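Local coordinates for protein maleate cis-trans isomerase (Pseudomonas putida, PDB 4FQ5) that probably catalyses the cis-trans isomerization of maleate to fumarate and is crystallised here with maleate bound, at residues A[77-80]-A[81-85]; A[114-117]-A[118-122]; A[241-244]-A[245-248]. The protein carries 1 engineered substitution. All blocks are in the same frame, centred on the assembly; numbering follows the deposited sequence.

Contact 1 (A[77-80]-A[81-85]); sequences LARM and DGDSD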
loop_
_atom_site.group_PDB
_atom_site.type_symbol
_atom_site.label_atom_id
_atom_site.label_comp_id
_atom_site.label_asym_id
_atom_site.label_seq_id
_atom_site.Cartn_x
_atom_site.Cartn_y
_atom_site.Cartn_z
ATOM N N LEU A 77 10.114 30.562 -18.269
ATOM C CA LEU A 77 9.726 29.402 -19.078
ATOM C C LEU A 77 10.730 29.110 -20.204
ATOM O O LEU A 77 11.150 27.964 -20.389
ATOM C CB LEU A 77 8.326 29.611 -19.673
ATOM C CG LEU A 77 7.024 29.043 -19.066
ATOM C CD1 LEU A 77 7.187 28.304 -17.747
ATOM C CD2 LEU A 77 5.948 30.113 -18.962
ATOM N N ALA A 78 11.103 30.152 -20.950
ATOM C CA ALA A 78 12.051 30.020 -22.062
ATOM C C ALA A 78 13.420 29.542 -21.576
ATOM O O ALA A 78 14.008 28.632 -22.163
ATOM C CB ALA A 78 12.171 31.336 -22.829
ATOM N N ARG A 79 13.909 30.142 -20.494
ATOM C CA ARG A 79 15.181 29.742 -19.889
ATOM C C ARG A 79 15.133 28.291 -19.404
ATOM O O ARG A 79 16.052 27.511 -19.660
ATOM C CB ARG A 79 15.530 30.656 -18.717
ATOM C CG ARG A 79 16.992 30.579 -18.297
ATOM C CD ARG A 79 17.137 30.492 -16.787
ATOM N NE ARG A 79 16.561 29.250 -16.263
ATOM C CZ ARG A 79 17.207 28.087 -16.172
ATOM N NH1 ARG A 79 16.582 27.025 -15.684
ATOM N NH2 ARG A 79 18.471 27.977 -16.570
ATOM N N MET A 80 14.050 27.946 -18.710
ATOM C CA MET A 80 13.853 26.599 -18.182
ATOM C C MET A 80 13.901 25.537 -19.281
ATOM O O MET A 80 14.583 24.511 -19.134
ATOM C CB MET A 80 12.528 26.510 -17.423
ATOM C CG MET A 80 12.335 25.206 -16.667
ATOM S SD MET A 80 10.646 24.941 -16.096
ATOM C CE MET A 80 9.727 24.960 -17.629
ATOM N N ASP A 81 13.182 25.783 -20.376
ATOM C CA ASP A 81 13.152 24.840 -21.496
ATOM C C ASP A 81 14.543 24.596 -22.082
ATOM O O ASP A 81 14.821 23.508 -22.567
ATOM C CB ASP A 81 12.194 25.300 -22.594
ATOM C CG ASP A 81 11.983 24.241 -23.654
ATOM O OD1 ASP A 81 11.418 23.171 -23.328
ATOM O OD2 ASP A 81 12.382 24.470 -24.818
ATOM N N GLY A 82 15.400 25.612 -22.027
ATOM C CA GLY A 82 16.794 25.490 -22.461
ATOM C C GLY A 82 17.584 24.408 -21.732
ATOM O O GLY A 82 18.567 23.905 -22.261
ATOM N N ASP A 83 17.153 24.043 -20.520
ATOM C CA ASP A 83 17.815 22.980 -19.744
ATOM C C ASP A 83 17.291 21.581 -20.060
ATOM O O ASP A 83 17.701 20.592 -19.441
ATOM C CB ASP A 83 17.678 23.254 -18.247
ATOM C CG ASP A 83 18.498 24.442 -17.797
ATOM O OD1 ASP A 83 19.424 24.861 -18.525
ATOM O OD2 ASP A 83 18.216 24.958 -16.705
ATOM N N SER A 84 16.394 21.527 -21.035
ATOM C CA SER A 84 15.676 20.328 -21.450
ATOM C C SER A 84 16.597 19.156 -21.806
ATOM O O SER A 84 16.427 18.043 -21.294
ATOM C CB SER A 84 14.815 20.683 -22.665
ATOM O OG SER A 84 13.646 19.908 -22.709
ATOM N N ASP A 85 17.553 19.416 -22.698
ATOM C CA ASP A 85 18.534 18.421 -23.130
ATOM C C ASP A 85 19.340 17.850 -21.963
ATOM O O ASP A 85 19.525 16.631 -21.881
ATOM C CB ASP A 85 19.496 19.021 -24.164
ATOM C CG ASP A 85 18.867 19.191 -25.534
ATOM O OD1 ASP A 85 17.657 18.924 -25.705
ATOM O OD2 ASP A 85 19.603 19.595 -26.457
#
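Asp-81 N donates to Leu-77 O at 3.0 Å in a nearly straight helical bond, beyond which the helical bonding falters: Gly-82 N is shared weakly between Ala-78 O and Arg-79 O, and Asp-83 N turns back by only three residues to Met-80 O, also at 3.0 Å. A type I beta turn from Asp-81 to Ser-84 then leads the chain into helix 84-92. The side chains of Arg-79 and Asp-83 close over the outside of this junction in a salt bridge. With CG anti to the backbone N (chi1 -163°) and further bends at chi2 and chi3, the arginine chain folds back, although its CB starts away from the turn. Both terminal nitrogens converge on one oxygen: NH1 of Arg-79 lies 2.8 Å from OD2 of Asp-83, while NH2 of Arg-79 makes a weak bond to that OD2 at 3.0 Å. The oxygen sits at the guanidinium edge, near its plane, but NH1 arrives from above the carboxylate, and the two planes stand 62° apart, so this is not a flat two-oxygen pairing. Arg-79 NH1 is held a second time by Arg-68 O. Asp-81 instead carries its buried carboxylate away from the turn, to the hydroxyl of Tyr-114 and, weakly, to that of Tyr-101. Met-80 packs inward on Met-67, Met-69 and Ala-106, about 4 Å from the side chain of Cys-103, the predicted nucleophile. A type I turn thus links two helices, tied by an i to i+4 salt bridge, with Leu-77 and Met-80 set against the maleate pocket.

Contact 2 (A[114-117]-A[118-122]); sequences YHRV and SAERL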
loop_
_atom_site.group_PDB
_atom_site.type_symbol
_atom_site.label_atom_id
_atom_site.label_comp_id
_atom_site.label_asym_id
_atom_site.label_seq_id
_atom_site.Cartn_x
_atom_site.Cartn_y
_atom_site.Cartn_z
ATOM N N TYR A 114 5.177 22.860 -30.968
ATOM C CA TYR A 114 6.429 22.644 -30.249
ATOM C C TYR A 114 6.458 21.343 -29.448
ATOM O O TYR A 114 7.537 20.797 -29.210
ATOM C CB TYR A 114 6.792 23.837 -29.358
ATOM C CG TYR A 114 8.193 23.761 -28.792
ATOM C CD1 TYR A 114 8.410 23.492 -27.437
ATOM C CD2 TYR A 114 9.309 23.953 -29.612
ATOM C CE1 TYR A 114 9.700 23.428 -26.916
ATOM C CE2 TYR A 114 10.596 23.892 -29.100
ATOM C CZ TYR A 114 10.789 23.628 -27.758
ATOM O OH TYR A 114 12.074 23.570 -27.261
ATOM N N HIS A 115 5.296 20.835 -29.041
ATOM C CA HIS A 115 5.273 19.556 -28.315
ATOM C C HIS A 115 5.847 18.419 -29.120
ATOM O O HIS A 115 6.491 17.531 -28.563
ATOM C CB HIS A 115 3.896 19.226 -27.727
ATOM C CG HIS A 115 2.885 18.738 -28.730
ATOM N ND1 HIS A 115 2.098 19.575 -29.433
ATOM C CD2 HIS A 115 2.519 17.447 -29.101
ATOM C CE1 HIS A 115 1.283 18.857 -30.232
ATOM N NE2 HIS A 115 1.540 17.554 -30.024
ATOM N N ARG A 116 5.650 18.453 -30.436
ATOM C CA ARG A 116 6.269 17.467 -31.326
ATOM C C ARG A 116 7.774 17.678 -31.426
ATOM O O ARG A 116 8.539 16.713 -31.402
ATOM C CB ARG A 116 5.649 17.513 -32.724
ATOM C CG ARG A 116 4.829 16.295 -33.118
ATOM C CD ARG A 116 3.700 16.002 -32.145
ATOM N NE ARG A 116 2.632 15.228 -32.775
ATOM C CZ ARG A 116 1.847 14.363 -32.137
ATOM N NH1 ARG A 116 0.900 13.719 -32.803
ATOM N NH2 ARG A 116 2.006 14.134 -30.836
ATOM N N VAL A 117 8.186 18.941 -31.547
ATOM C CA VAL A 117 9.601 19.281 -31.635
ATOM C C VAL A 117 10.324 18.783 -30.385
ATOM O O VAL A 117 11.340 18.093 -30.483
ATOM C CB VAL A 117 9.824 20.803 -31.795
ATOM C CG1 VAL A 117 11.312 21.135 -31.764
ATOM C CG2 VAL A 117 9.200 21.303 -33.087
ATOM N N SER A 118 9.773 19.135 -29.223
ATOM C CA SER A 118 10.343 18.783 -27.922
ATOM C C SER A 118 10.488 17.275 -27.739
ATOM O O SER A 118 11.562 16.801 -27.376
ATOM C CB SER A 118 9.493 19.371 -26.791
ATOM O OG SER A 118 10.030 19.017 -25.522
ATOM N N ALA A 119 9.415 16.529 -27.996
ATOM C CA ALA A 119 9.442 15.067 -27.880
ATOM C C ALA A 119 10.507 14.436 -28.787
ATOM O O ALA A 119 11.269 13.575 -28.350
ATOM C CB ALA A 119 8.073 14.479 -28.184
ATOM N N GLU A 120 10.557 14.865 -30.046
ATOM C CA GLU A 120 11.528 14.312 -31.001
ATOM C C GLU A 120 12.970 14.666 -30.628
ATOM O O GLU A 120 13.857 13.815 -30.722
ATOM C CB GLU A 120 11.185 14.725 -32.436
ATOM C CG GLU A 120 10.001 13.953 -33.007
ATOM C CD GLU A 120 9.295 14.658 -34.156
ATOM O OE1 GLU A 120 8.910 13.966 -35.123
ATOM O OE2 GLU A 120 9.109 15.893 -34.098
ATOM N N ARG A 121 13.194 15.894 -30.160
ATOM C CA ARG A 121 14.542 16.325 -29.769
ATOM C C ARG A 121 15.024 15.565 -28.535
ATOM O O ARG A 121 16.148 15.066 -28.510
ATOM C CB ARG A 121 14.607 17.836 -29.524
ATOM C CG ARG A 121 16.028 18.377 -29.389
ATOM C CD ARG A 121 16.056 19.880 -29.124
ATOM N NE ARG A 121 15.685 20.210 -27.743
ATOM C CZ ARG A 121 14.534 20.772 -27.359
ATOM N NH1 ARG A 121 13.590 21.100 -28.239
ATOM N NH2 ARG A 121 14.327 21.007 -26.072
ATOM N N LEU A 122 14.164 15.476 -27.520
ATOM C CA LEU A 122 14.483 14.728 -26.301
ATOM C C LEU A 122 14.722 13.251 -26.593
ATOM O O LEU A 122 15.642 12.665 -26.044
ATOM C CB LEU A 122 13.391 14.898 -25.235
ATOM C CG LEU A 122 13.145 16.308 -24.682
ATOM C CD1 LEU A 122 11.906 16.312 -23.802
ATOM C CD2 LEU A 122 14.348 16.858 -23.931
#
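Arg-121 reaches back along helix 114-128 to Val-117 and Tyr-114, one and two turns earlier. Its CB lies 3.4 Å from Val-117 O, the carbonyl that also accepts Arg-121 N in the helical ladder. The chain runs straight through chi2 and bends at chi3 (75°), which swings the guanidinium toward the tyrosine; NE is taken by Asp-85 OD1 in a salt bridge. Beyond CZ, NH1 of Arg-121 donates to OH of Tyr-114 at 3.1 Å, a rather bent bond with the oxygen 30° out of the guanidinium plane, while Val-117 CG1 comes to 4.2 Å from Arg-121 NH1 at the guanidinium edge. Arg-121 NH2 lies 3.6 Å from Tyr-114 OH. Ring and guanidinium planes are 31° apart. Next to the hydroxyl-bearing carbon, CE1 of Tyr-114 lies 4.1 Å from Ser-118 CB, and the hydroxyl is bonded more strongly to Asp-81 OD2. With a phenylalanine in place of Tyr-114, Arg-121 NH1 would probably lose this acceptor and the buried Asp-81 carboxylate its main polar partner. The phenol thus bridges a cation and an anion: taking a bond from the arginine probably makes its own proton a better donor to the carboxylate.

Contact 3 (A[241-244]-A[245-248]); sequences VISA and AVAT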
loop_
_atom_site.group_PDB
_atom_site.type_symbol
_atom_site.label_atom_id
_atom_site.label_comp_id
_atom_site.label_asym_id
_atom_site.label_seq_id
_atom_site.Cartn_x
_atom_site.Cartn_y
_atom_site.Cartn_z
ATOM N N VAL A 241 -13.411 14.437 -16.594
ATOM C CA VAL A 241 -12.476 15.424 -16.077
ATOM C C VAL A 241 -11.064 14.878 -16.215
ATOM O O VAL A 241 -10.790 13.734 -15.838
ATOM C CB VAL A 241 -12.779 15.786 -14.610
ATOM C CG1 VAL A 241 -11.724 16.719 -14.036
ATOM C CG2 VAL A 241 -14.159 16.416 -14.490
ATOM N N ILE A 242 -10.184 15.697 -16.785
ATOM C CA ILE A 242 -8.774 15.359 -16.902
ATOM C C ILE A 242 -7.930 16.502 -16.377
ATOM O O ILE A 242 -8.423 17.617 -16.184
ATOM C CB ILE A 242 -8.364 15.047 -18.360
ATOM C CG1 ILE A 242 -8.605 16.265 -19.269
ATOM C CG2 ILE A 242 -9.084 13.800 -18.850
ATOM C CD1 ILE A 242 -8.198 16.047 -20.711
ATOM N N SER A 243 -6.657 16.206 -16.137
ATOM C CA SER A 243 -5.680 17.207 -15.756
ATOM C C SER A 243 -4.410 16.901 -16.525
ATOM O O SER A 243 -4.258 15.790 -17.043
ATOM C CB SER A 243 -5.407 17.144 -14.254
ATOM O OG SER A 243 -4.787 15.918 -13.907
ATOM N N ALA A 244 -3.504 17.876 -16.606
ATOM C CA ALA A 244 -2.211 17.651 -17.253
ATOM C C ALA A 244 -1.498 16.447 -16.624
ATOM O O ALA A 244 -0.914 15.632 -17.331
ATOM C CB ALA A 244 -1.341 18.895 -17.168
ATOM N N ALA A 245 -1.577 16.334 -15.298
ATOM C CA ALA A 245 -0.969 15.216 -14.562
ATOM C C ALA A 245 -1.599 13.887 -14.950
ATOM O O ALA A 245 -0.889 12.908 -15.207
ATOM C CB ALA A 245 -1.093 15.436 -13.060
ATOM N N VAL A 246 -2.935 13.856 -14.990
ATOM C CA VAL A 246 -3.675 12.644 -15.371
ATOM C C VAL A 246 -3.386 12.229 -16.817
ATOM O O VAL A 246 -3.144 11.050 -17.094
ATOM C CB VAL A 246 -5.194 12.789 -15.099
ATOM C CG1 VAL A 246 -6.020 11.863 -15.988
ATOM C CG2 VAL A 246 -5.486 12.514 -13.633
ATOM N N ALA A 247 -3.397 13.200 -17.728
ATOM C CA ALA A 247 -3.117 12.941 -19.146
ATOM C C ALA A 247 -1.713 12.367 -19.349
ATOM O O ALA A 247 -1.527 11.437 -20.141
ATOM C CB ALA A 247 -3.298 14.214 -19.966
ATOM N N THR A 248 -0.744 12.921 -18.619
ATOM C CA THR A 248 0.654 12.473 -18.661
ATOM C C THR A 248 0.787 11.009 -18.227
ATOM O O THR A 248 1.490 10.230 -18.876
ATOM C CB THR A 248 1.560 13.366 -17.779
ATOM O OG1 THR A 248 1.524 14.714 -18.262
ATOM C CG2 THR A 248 3.010 12.884 -17.786
#
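Ser-243 and Val-246 meet in a capping bond: Val-246 N, at the start of helix 244-255, donates to Ser-243 OG at 3.0 Å. With chi1 at 66°, OG stands between the serine's own backbone N and carbonyl carbon, which brings it over the first turn. The serine is gripped through its backbone as well, since Ala-247 N donates to Ser-243 O at 2.8 Å, nearly in line with the carbonyl. One residue on, Ala-244 O accepts twice from Thr-248, from the amide N at 3.0 Å and from the hydroxyl OG1 at 2.8 Å, the two donors approaching from opposite faces of the carbonyl plane. Thr-248 OG1 is also hydrogen-bonded to Ser-138 OG, at the start of helix 138-149. Ser-243 is therefore a classic N-cap, placed where strand 241-243, the outermost strand, within this chain, of the parallel sheet 178-184, 153-158, 215-217 and 241-243, passes directly into its helix, a beta-alpha junction of a Rossmann-like domain. Carbon-to-oxygen van der Waals contacts complete the turn. Val-246 CG2 packs 3.5 Å from Ser-243 OG, and Ala-245 CB is 3.8 Å from that OG, while Ala-247 CB lies 3.5 Å from Ser-243 O. Around them, in nonpolar packing, Ala-245 rests on Met-41 and Ile-45 of helix 41-52, Ala-247 on Ala-141, and Val-246 on Ile-230 and Leu-269. The Ala-244 methyl touches Val-222 of the maleate pocket.

In the fold
Contacts 1 and 2, with centres 13 Å apart, are joined directly. Tyr-114 OH lies 2.6 Å from Asp-81 OD2, a probable hydrogen bond; Arg-121 NE forms a 3.1 Å salt bridge with Asp-85 OD1; and Ser-84 packs on Leu-122 and Arg-121, binding the turn to helix 114-128. Contact 3 touches neither, its centre lying 22 Å from that of contact 1 and 19 Å from that of contact 2. Contacts 1 and 3 nevertheless both approach the bound maleate: the side chain of Leu-77 is about 5 Å from it, and the side chain of Ala-244 about 6 Å. Contact 2 stands farther back, the side chain of Tyr-114 about 12 Å from the maleate.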